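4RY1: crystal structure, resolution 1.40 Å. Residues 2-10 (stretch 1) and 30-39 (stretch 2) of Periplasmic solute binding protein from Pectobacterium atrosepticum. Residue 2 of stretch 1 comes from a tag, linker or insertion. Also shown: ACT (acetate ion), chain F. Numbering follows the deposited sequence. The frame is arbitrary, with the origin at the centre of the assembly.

Stretch 1 (2-10) MAEIRISWW
Stretch 2 30-39: NPTITVKAEY

How does stretch 2 enter the sheet? Asn30 leaves a helix and opens a type I turn, closed by the hydrogen bond Ile33 N to Asn30 O at 3.1 Å; Pro31 (phi/psi -71/-5) and Thr32 (-101/3) supply its corners. Thr32 O then accepts a hydrogen bond from Ala3 N at 3.0 Å. The tag residue Met2 (m, t, p) extends beside stretch 2, its CE 3.3 Å from Pro31 O and 3.5 Å from Thr34 OG1.

What sets direction and register? Strands 3-10 and 33-39 run parallel at 24°, both extended, pairing Ala3 with Ile33 through Trp9 with Tyr39. Ala3, Ile5 and Ile7 each use both N and O. The hydrogen bonds are Thr34 N to Ala3 O, 2.7 Å, Ile5 N to Thr34 O, 2.9 Å, Lys36 N to Ile5 O, 2.8 Å, Ile7 N to Lys36 O, 2.9 Å, and Glu38 N to Ile7 O, 2.8 Å; Trp9 N to Glu38 O, 3.4 Å, is weak.

How do side chains alternate from Ile33 to Lys36? Ile33 (m, t) and Val35 (t) share a face with buried Ile5 (p, t) and Ile7 (t, t), where branched apolar chains suit: Ile33 CG2 lies 4.2 Å from Ile5 CG1, Val35 CG1 3.7 Å from Ile7 CG2. Polar Thr34 (m) and Lys36 take the other, more exposed face; Thr34 CG2 is 3.7 Å from Glu4 CG, Lys36 CB 4.0 Å from Arg6 CG.

What closes the contact? Small Ala37, on the isoleucine face, places CB 3.8 Å from Trp9 CH2. Glu38 (m, t, chi3 -7°), on the polar face, brings its carboxylate to the edge of the oppositely charged Arg6 guanidinium (m, t, p, chi4 -151°): the salt bridge has Arg6 NE to Glu38 OE2 at 2.7 Å and Arg6 NH2 to Glu38 OE1 at 2.9 Å. Trp9 (chi1 73°, chi2 92°) offers one face of its six-membered ring to Tyr39, modelled only to CB, in a CH-pi contact 21° off the normal; Tyr39 CB is 3.3 Å from Trp9 CE2.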

# COMPACT_ATOMS: atom_id res chain seq x y z
N MET A 2 2.23 -21.53 -31.91
CA MET A 2 2.73 -20.54 -30.91
C MET A 2 2.34 -21.02 -29.52
O MET A 2 1.33 -21.69 -29.36
CB MET A 2 2.13 -19.17 -31.18
CG MET A 2 2.61 -18.59 -32.50
SD MET A 2 1.82 -17.03 -32.89
CE MET A 2 2.61 -15.95 -31.69
N ALA A 3 3.13 -20.66 -28.50
CA ALA A 3 2.78 -21.00 -27.11
C ALA A 3 2.03 -19.84 -26.46
O ALA A 3 2.38 -18.70 -26.69
CB ALA A 3 4.02 -21.30 -26.30
N GLU A 4 1.05 -20.13 -25.62
CA GLU A 4 0.15 -19.10 -25.09
C GLU A 4 0.22 -18.99 -23.56
O GLU A 4 0.09 -19.98 -22.83
CB GLU A 4 -1.30 -19.36 -25.54
CG GLU A 4 -2.31 -18.29 -25.12
CD GLU A 4 -3.72 -18.62 -25.57
OE1 GLU A 4 -4.65 -18.59 -24.74
OE2 GLU A 4 -3.89 -18.92 -26.77
N ILE A 5 0.43 -17.75 -23.10
CA ILE A 5 0.40 -17.42 -21.68
C ILE A 5 -0.58 -16.28 -21.40
O ILE A 5 -0.75 -15.35 -22.19
CB ILE A 5 1.79 -17.11 -21.09
CG1 ILE A 5 2.42 -15.91 -21.75
CG2 ILE A 5 2.71 -18.32 -21.26
CD1 ILE A 5 3.69 -15.45 -21.05
N ARG A 6 -1.22 -16.38 -20.25
CA ARG A 6 -2.21 -15.41 -19.80
C ARG A 6 -1.62 -14.61 -18.65
O ARG A 6 -0.87 -15.15 -17.83
CB ARG A 6 -3.44 -16.14 -19.28
CG ARG A 6 -4.21 -16.90 -20.35
CD ARG A 6 -5.12 -17.93 -19.72
NE ARG A 6 -6.01 -17.28 -18.76
CZ ARG A 6 -6.52 -17.87 -17.68
NH1 ARG A 6 -6.25 -19.15 -17.42
NH2 ARG A 6 -7.27 -17.17 -16.85
N ILE A 7 -1.90 -13.32 -18.63
CA ILE A 7 -1.42 -12.41 -17.54
C ILE A 7 -2.56 -11.52 -17.06
O ILE A 7 -3.26 -10.91 -17.87
CB ILE A 7 -0.18 -11.56 -17.97
CG1 ILE A 7 0.23 -10.62 -16.85
CG2 ILE A 7 -0.44 -10.83 -19.26
CD1 ILE A 7 1.59 -9.98 -17.07
N SER A 8 -2.77 -11.50 -15.75
CA SER A 8 -3.72 -10.60 -15.13
C SER A 8 -3.09 -9.52 -14.26
O SER A 8 -2.06 -9.72 -13.61
CB SER A 8 -4.76 -11.36 -14.30
OG SER A 8 -4.22 -11.99 -13.13
N TRP A 9 -3.78 -8.40 -14.22
CA TRP A 9 -3.43 -7.31 -13.31
C TRP A 9 -4.62 -6.39 -13.10
O TRP A 9 -5.62 -6.51 -13.78
CB TRP A 9 -2.20 -6.51 -13.83
CG TRP A 9 -2.50 -5.61 -15.02
CD1 TRP A 9 -2.87 -4.31 -14.98
CD2 TRP A 9 -2.49 -5.99 -16.39
NE1 TRP A 9 -3.06 -3.84 -16.24
CE2 TRP A 9 -2.85 -4.84 -17.14
CE3 TRP A 9 -2.21 -7.18 -17.07
CZ2 TRP A 9 -2.97 -4.86 -18.52
CZ3 TRP A 9 -2.32 -7.19 -18.45
CH2 TRP A 9 -2.68 -6.02 -19.17
N TRP A 10 -4.50 -5.47 -12.14
CA TRP A 10 -5.49 -4.41 -11.93
C TRP A 10 -4.81 -3.06 -12.03
O TRP A 10 -3.59 -2.94 -11.93
CB TRP A 10 -6.16 -4.51 -10.56
CG TRP A 10 -5.23 -4.19 -9.41
CD1 TRP A 10 -4.96 -2.97 -8.88
CD2 TRP A 10 -4.43 -5.11 -8.70
NE1 TRP A 10 -4.04 -3.07 -7.90
CE2 TRP A 10 -3.71 -4.39 -7.73
CE3 TRP A 10 -4.28 -6.50 -8.75
CZ2 TRP A 10 -2.83 -4.99 -6.86
CZ3 TRP A 10 -3.41 -7.09 -7.89
CH2 TRP A 10 -2.70 -6.35 -6.95
N ASN A 30 9.85 -11.76 -28.92
CA ASN A 30 9.55 -13.20 -28.76
C ASN A 30 8.35 -13.56 -29.60
O ASN A 30 7.26 -13.80 -29.07
CB ASN A 30 9.27 -13.52 -27.29
CG ASN A 30 10.45 -13.25 -26.42
OD1 ASN A 30 11.31 -14.11 -26.26
ND2 ASN A 30 10.52 -12.06 -25.85
N PRO A 31 8.52 -13.61 -30.92
CA PRO A 31 7.41 -13.68 -31.88
C PRO A 31 6.66 -15.01 -31.91
O PRO A 31 5.65 -15.13 -32.62
CB PRO A 31 8.10 -13.36 -33.22
CG PRO A 31 9.53 -13.64 -33.01
CD PRO A 31 9.81 -13.34 -31.58
N THR A 32 7.12 -16.01 -31.17
CA THR A 32 6.39 -17.29 -31.10
C THR A 32 5.55 -17.45 -29.84
O THR A 32 4.89 -18.49 -29.65
CB THR A 32 7.32 -18.50 -31.24
OG1 THR A 32 8.22 -18.56 -30.12
CG2 THR A 32 8.08 -18.43 -32.54
N ILE A 33 5.53 -16.42 -29.01
CA ILE A 33 4.76 -16.48 -27.77
C ILE A 33 3.51 -15.58 -27.84
O ILE A 33 3.62 -14.39 -28.11
CB ILE A 33 5.61 -16.11 -26.53
CG1 ILE A 33 6.85 -17.01 -26.41
CG2 ILE A 33 4.76 -16.26 -25.27
CD1 ILE A 33 7.82 -16.65 -25.30
N THR A 34 2.35 -16.17 -27.59
CA THR A 34 1.07 -15.47 -27.54
C THR A 34 0.84 -15.04 -26.10
O THR A 34 0.96 -15.86 -25.20
CB THR A 34 -0.09 -16.39 -28.02
OG1 THR A 34 0.02 -16.60 -29.43
CG2 THR A 34 -1.46 -15.78 -27.73
N VAL A 35 0.49 -13.77 -25.89
CA VAL A 35 0.18 -13.27 -24.54
C VAL A 35 -1.26 -12.79 -24.52
O VAL A 35 -1.65 -11.93 -25.32
CB VAL A 35 1.09 -12.11 -24.07
CG1 VAL A 35 0.70 -11.66 -22.68
CG2 VAL A 35 2.55 -12.55 -24.12
N LYS A 36 -2.05 -13.37 -23.63
CA LYS A 36 -3.43 -12.97 -23.43
C LYS A 36 -3.55 -12.12 -22.20
O LYS A 36 -3.34 -12.57 -21.08
CB LYS A 36 -4.30 -14.19 -23.29
CG LYS A 36 -4.28 -15.03 -24.54
CD LYS A 36 -5.46 -14.74 -25.43
CE LYS A 36 -5.26 -15.34 -26.81
NZ LYS A 36 -5.07 -14.28 -27.84
N ALA A 37 -3.87 -10.85 -22.43
CA ALA A 37 -3.99 -9.88 -21.36
C ALA A 37 -5.37 -9.99 -20.74
O ALA A 37 -6.39 -9.99 -21.44
CB ALA A 37 -3.72 -8.49 -21.87
N GLU A 38 -5.38 -10.04 -19.42
CA GLU A 38 -6.61 -10.16 -18.62
C GLU A 38 -6.55 -9.17 -17.46
O GLU A 38 -6.20 -9.49 -16.34
CB GLU A 38 -6.77 -11.58 -18.08
CG GLU A 38 -6.80 -12.64 -19.17
CD GLU A 38 -6.98 -14.05 -18.67
OE1 GLU A 38 -6.95 -14.30 -17.45
OE2 GLU A 38 -7.10 -14.93 -19.55
N TYR A 39 -6.87 -7.93 -17.75
CA TYR A 39 -6.83 -6.93 -16.71
C TYR A 39 -8.20 -6.52 -16.31
O TYR A 39 -9.21 -6.94 -16.91
CB TYR A 39 -6.07 -5.72 -17.20
C ACT F . -2.79 0.83 -7.20
O ACT F . -3.49 0.12 -7.96
OXT ACT F . -1.58 0.58 -7.09
CH3 ACT F . -3.36 1.99 -6.42